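Local coordinates for putative chromatin binding protein (Chaetomium thermophilum, PDB 6QP0), which binds adenine nucleotide through its P-loop domain, the full-length protein (Kti12) being a tRNA-dependent ATPase essential for tRNA modification by Elongator, at residues L113-A116 against V117-L121; Y140-Y143 against C144-K147. All coordinates share one frame; numbering follows the deposited sequence.

In the fold
Interactions 1 and 2 are local contacts on two successive helices of the P-loop NTPase domain of Kti12, with centres about 11 Å apart. Interaction 1 comes first along the chain, in the last turns of helix 106-120; strand 125-130, which carries the magnesium-binding Asp130, then leads to helix 136-148, where interaction 2 lies. Both helices pack against the five-stranded parallel sheet to which that strand belongs, and they touch each other mainly through Glu145, whose carboxylate lies among Tyr114, Val117 and Lys118, while Leu121 packs on Ala146. The side chains of Leu113 and Leu142 are about 8 and 11 Å from that of Asp130.

Interaction 1 (L113-A116 against V117-L121)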
loop_
_atom_site.group_PDB
_atom_site.type_symbol
_atom_site.label_atom_id
_atom_site.label_comp_id
_atom_site.label_asym_id
_atom_site.label_seq_id
_atom_site.Cartn_x
_atom_site.Cartn_y
_atom_site.Cartn_z
ATOM N N LEU A 113 -6.299 -9.266 -2.385
ATOM C CA LEU A 113 -5.297 -8.355 -2.928
ATOM C C LEU A 113 -4.406 -9.070 -3.934
ATOM O O LEU A 113 -4.151 -8.559 -5.031
ATOM C CB LEU A 113 -4.460 -7.764 -1.793
ATOM C CG LEU A 113 -5.176 -6.828 -0.818
ATOM C CD1 LEU A 113 -4.363 -6.658 0.456
ATOM C CD2 LEU A 113 -5.440 -5.476 -1.461
ATOM N N TYR A 114 -3.929 -10.265 -3.580
ATOM C CA TYR A 114 -3.032 -10.999 -4.463
ATOM C C TYR A 114 -3.680 -11.240 -5.822
ATOM O O TYR A 114 -3.053 -11.032 -6.868
ATOM C CB TYR A 114 -2.626 -12.321 -3.808
ATOM C CG TYR A 114 -1.666 -13.146 -4.634
ATOM C CD1 TYR A 114 -2.134 -14.077 -5.553
ATOM C CD2 TYR A 114 -0.292 -12.994 -4.499
ATOM C CE1 TYR A 114 -1.262 -14.832 -6.313
ATOM C CE2 TYR A 114 0.589 -13.745 -5.255
ATOM C CZ TYR A 114 0.097 -14.662 -6.161
ATOM O OH TYR A 114 0.967 -15.415 -6.918
ATOM N N ALA A 115 -4.945 -11.669 -5.826
ATOM C CA ALA A 115 -5.633 -11.948 -7.082
ATOM C C ALA A 115 -5.801 -10.681 -7.911
ATOM O O ALA A 115 -5.555 -10.680 -9.124
ATOM C CB ALA A 115 -6.992 -12.588 -6.800
ATOM N N ALA A 116 -6.228 -9.589 -7.273
ATOM C CA ALA A 116 -6.421 -8.336 -7.994
ATOM C C ALA A 116 -5.150 -7.907 -8.714
ATOM O O ALA A 116 -5.206 -7.425 -9.852
ATOM C CB ALA A 116 -6.881 -7.243 -7.029
ATOM N N VAL A 117 -3.993 -8.068 -8.070
ATOM C CA VAL A 117 -2.735 -7.682 -8.700
ATOM C C VAL A 117 -2.412 -8.620 -9.857
ATOM O O VAL A 117 -2.053 -8.177 -10.955
ATOM C CB VAL A 117 -1.598 -7.657 -7.660
ATOM C CG1 VAL A 117 -0.268 -7.358 -8.331
ATOM C CG2 VAL A 117 -1.887 -6.631 -6.575
ATOM N N LYS A 118 -2.545 -9.929 -9.634
ATOM C CA LYS A 118 -2.183 -10.893 -10.666
ATOM C C LYS A 118 -2.995 -10.690 -11.939
ATOM O O LYS A 118 -2.497 -10.953 -13.039
ATOM C CB LYS A 118 -2.373 -12.317 -10.147
ATOM C CG LYS A 118 -1.577 -13.357 -10.920
ATOM C CD LYS A 118 -1.864 -14.761 -10.424
ATOM C CE LYS A 118 -0.705 -15.701 -10.718
ATOM N NZ LYS A 118 -0.299 -15.673 -12.149
ATOM N N ARG A 119 -4.238 -10.221 -11.813
ATOM C CA ARG A 119 -5.090 -10.046 -12.983
ATOM C C ARG A 119 -4.605 -8.936 -13.905
ATOM O O ARG A 119 -4.923 -8.964 -15.099
ATOM C CB ARG A 119 -6.526 -9.753 -12.543
ATOM C CG ARG A 119 -7.234 -10.941 -11.906
ATOM C CD ARG A 119 -8.430 -10.503 -11.072
ATOM N NE ARG A 119 -9.029 -11.624 -10.352
ATOM C CZ ARG A 119 -9.781 -11.502 -9.262
ATOM N NH1 ARG A 119 -10.026 -10.303 -8.751
ATOM N NH2 ARG A 119 -10.279 -12.583 -8.677
ATOM N N VAL A 120 -3.846 -7.967 -13.391
ATOM C CA VAL A 120 -3.454 -6.807 -14.182
ATOM C C VAL A 120 -1.938 -6.676 -14.250
ATOM O O VAL A 120 -1.392 -6.238 -15.268
ATOM C CB VAL A 120 -4.078 -5.517 -13.612
ATOM C CG1 VAL A 120 -5.579 -5.517 -13.824
ATOM C CG2 VAL A 120 -3.744 -5.368 -12.129
ATOM N N LEU A 121 -1.249 -7.054 -13.176
ATOM C CA LEU A 121 0.187 -6.814 -13.091
ATOM C C LEU A 121 0.919 -7.511 -14.230
ATOM O O LEU A 121 0.684 -8.691 -14.510
ATOM C CB LEU A 121 0.729 -7.294 -11.744
ATOM C CG LEU A 121 2.235 -7.126 -11.527
ATOM C CD1 LEU A 121 2.637 -5.656 -11.567
ATOM C CD2 LEU A 121 2.661 -7.763 -10.212
#
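Tyr114 O receives the backbone N-H of Lys118 at 3.0 Å in a nearly straight bond (164° at the hydrogen). The next one, Arg119 N to Ala115 O, is as short at 3.0 Å but more bent (147°), and the aliphatic part of the arginine lies over the same oxygen, with Arg119 CG only 3.3 Å from Ala115 O. With CG anti to its carbonyl carbon (chi1 -70°) and the chain extended to NE, Arg119 runs back along the helix until one face of its guanidinium rests on Ala115 CB, 3.8 Å from NH2. A methyl group suits this place because it leaves room for the flat group to lie close to the backbone. Tyr114 and Lys118 point the same way, side by side, in a loose contact of Tyr114 CE1 with Lys118 CD at 4.2 Å; a bend at the end of the exposed lysine then turns its amine away from the tyrosine. Val117 CG2 lies 3.4 Å from Leu113 O, and the compact apolar branches of this valine suit a buried place between strands. At the C-terminal end, Val117 O accepts from both Val120 N and Leu121 N. The apolar residues form the inner face of helix 106-120: Leu113 and Val117 pack on Leu129 of strand 125-130, Ala116 and Val117 on Ile76 of strand 72-77, and Tyr114 and Lys118 border Glu145 of helix 136-148.

Interaction 2 (Y140-Y143 against C144-K147); sequences YQLY and CEAK
On helix 136-148, which follows the strand that ends in the magnesium ligand Asp130, a sulfur-aromatic contact joins Tyr140 to Cys144 one turn later. Cys144 SG lies over one face of the Tyr140 ring, 3.6 Å from its centroid and displaced toward the CE2-CZ bond at the hydroxyl-bearing end, where it is 3.4 Å from Tyr140 CZ. Two torsions bring the groups together: the tyrosine ring stands anti to its own backbone N (chi1 175°), whereas the cysteine sulfur is anti to its carbonyl carbon (chi1 -61°), which turns it back toward the preceding turn. Cysteine suits the position, being small enough to fit beside the helix yet polarisable enough to pack well on an aromatic face. The same sulfur also touches Tyr143 obliquely, 4.0 Å from Tyr143 CD2.

Farther along, the exposed Lys147 crosses the Tyr143 side chain at an angle. The end of the lysine, CE and NZ, lies by the CE2 and OH end of the tyrosine, with Lys147 NZ 3.9 Å from Tyr143 OH. On another side of the helix, Leu142 and Glu145 run side by side, with Leu142 CD2 3.5 Å from Glu145 OE1.

Four successive i to i+4 backbone bonds, from Cys144 N to Tyr140 O at 2.9 Å through Lys147 N to Tyr143 O, hold this spacing. Leu142 is buried on Leu4 and Val6 of strand 4-9, and the small Ala146 lets the helix come close to Ser153 of strand 153-158. Tyr140, edge-to-face with Trp224, and Tyr143 meet the loop at Arg223 and Trp224, while the buried Glu145 faces helix 106-120. Helix 136-148 thus links parallel strands 125-130 and 153-158, with strand 4-9 between them, as a beta-alpha-beta crossover of the P-loop NTPase sheet.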
loop_
_atom_site.group_PDB
_atom_site.type_symbol
_atom_site.label_atom_id
_atom_site.label_comp_id
_atom_site.label_asym_id
_atom_site.label_seq_id
_atom_site.Cartn_x
_atom_site.Cartn_y
_atom_site.Cartn_z
ATOM N N TYR A 140 6.876 -10.214 0.819
ATOM C CA TYR A 140 7.690 -11.169 0.077
ATOM C C TYR A 140 6.859 -11.899 -0.970
ATOM O O TYR A 140 7.346 -12.177 -2.072
ATOM C CB TYR A 140 8.340 -12.168 1.033
ATOM C CG TYR A 140 9.107 -13.262 0.324
ATOM C CD1 TYR A 140 10.399 -13.045 -0.133
ATOM C CD2 TYR A 140 8.537 -14.513 0.107
ATOM C CE1 TYR A 140 11.103 -14.039 -0.784
ATOM C CE2 TYR A 140 9.234 -15.513 -0.542
ATOM C CZ TYR A 140 10.517 -15.270 -0.986
ATOM O OH TYR A 140 11.219 -16.259 -1.635
ATOM N N GLN A 141 5.603 -12.222 -0.644
ATOM C CA GLN A 141 4.715 -12.821 -1.634
ATOM C C GLN A 141 4.535 -11.890 -2.825
ATOM O O GLN A 141 4.628 -12.313 -3.984
ATOM C CB GLN A 141 3.358 -13.145 -1.007
ATOM C CG GLN A 141 3.398 -14.102 0.176
ATOM C CD GLN A 141 2.011 -14.392 0.732
ATOM O OE1 GLN A 141 1.028 -14.424 -0.009
ATOM N NE2 GLN A 141 1.927 -14.592 2.043
ATOM N N LEU A 142 4.276 -10.606 -2.555
ATOM C CA LEU A 142 4.101 -9.640 -3.633
ATOM C C LEU A 142 5.370 -9.510 -4.461
ATOM O O LEU A 142 5.311 -9.394 -5.691
ATOM C CB LEU A 142 3.697 -8.285 -3.055
ATOM C CG LEU A 142 2.334 -8.244 -2.363
ATOM C CD1 LEU A 142 2.158 -6.961 -1.572
ATOM C CD2 LEU A 142 1.223 -8.391 -3.389
ATOM N N TYR A 143 6.529 -9.519 -3.803
ATOM C CA TYR A 143 7.796 -9.509 -4.525
ATOM C C TYR A 143 7.878 -10.691 -5.483
ATOM O O TYR A 143 8.169 -10.524 -6.673
ATOM C CB TYR A 143 8.954 -9.520 -3.521
ATOM C CG TYR A 143 10.310 -9.858 -4.101
ATOM C CD1 TYR A 143 11.051 -8.909 -4.792
ATOM C CD2 TYR A 143 10.858 -11.123 -3.934
ATOM C CE1 TYR A 143 12.295 -9.217 -5.315
ATOM C CE2 TYR A 143 12.098 -11.440 -4.452
ATOM C CZ TYR A 143 12.813 -10.485 -5.140
ATOM O OH TYR A 143 14.050 -10.802 -5.655
ATOM N N CYS A 144 7.605 -11.898 -4.985
ATOM C CA CYS A 144 7.623 -13.070 -5.851
ATOM C C CYS A 144 6.542 -12.991 -6.921
ATOM O O CYS A 144 6.710 -13.546 -8.012
ATOM C CB CYS A 144 7.454 -14.337 -5.015
ATOM S SG CYS A 144 8.765 -14.568 -3.797
ATOM N N GLU A 145 5.435 -12.304 -6.636
ATOM C CA GLU A 145 4.390 -12.139 -7.641
ATOM C C GLU A 145 4.896 -11.317 -8.821
ATOM O O GLU A 145 4.712 -11.697 -9.982
ATOM C CB GLU A 145 3.155 -11.491 -7.015
ATOM C CG GLU A 145 1.950 -11.458 -7.942
ATOM C CD GLU A 145 0.673 -11.019 -7.248
ATOM O OE1 GLU A 145 0.756 -10.372 -6.182
ATOM O OE2 GLU A 145 -0.417 -11.327 -7.772
ATOM N N ALA A 146 5.539 -10.179 -8.541
ATOM C CA ALA A 146 6.110 -9.375 -9.616
ATOM C C ALA A 146 7.210 -10.138 -10.344
ATOM O O ALA A 146 7.369 -10.002 -11.562
ATOM C CB ALA A 146 6.651 -8.059 -9.057
ATOM N N LYS A 147 7.984 -10.939 -9.611
ATOM C CA LYS A 147 8.975 -11.802 -10.245
ATOM C C LYS A 147 8.314 -12.741 -11.248
ATOM O O LYS A 147 8.803 -12.918 -12.369
ATOM C CB LYS A 147 9.737 -12.592 -9.178
ATOM C CG LYS A 147 10.636 -13.693 -9.726
ATOM C CD LYS A 147 11.358 -14.446 -8.611
ATOM C CE LYS A 147 12.405 -13.579 -7.923
ATOM N NZ LYS A 147 13.218 -14.360 -6.948
#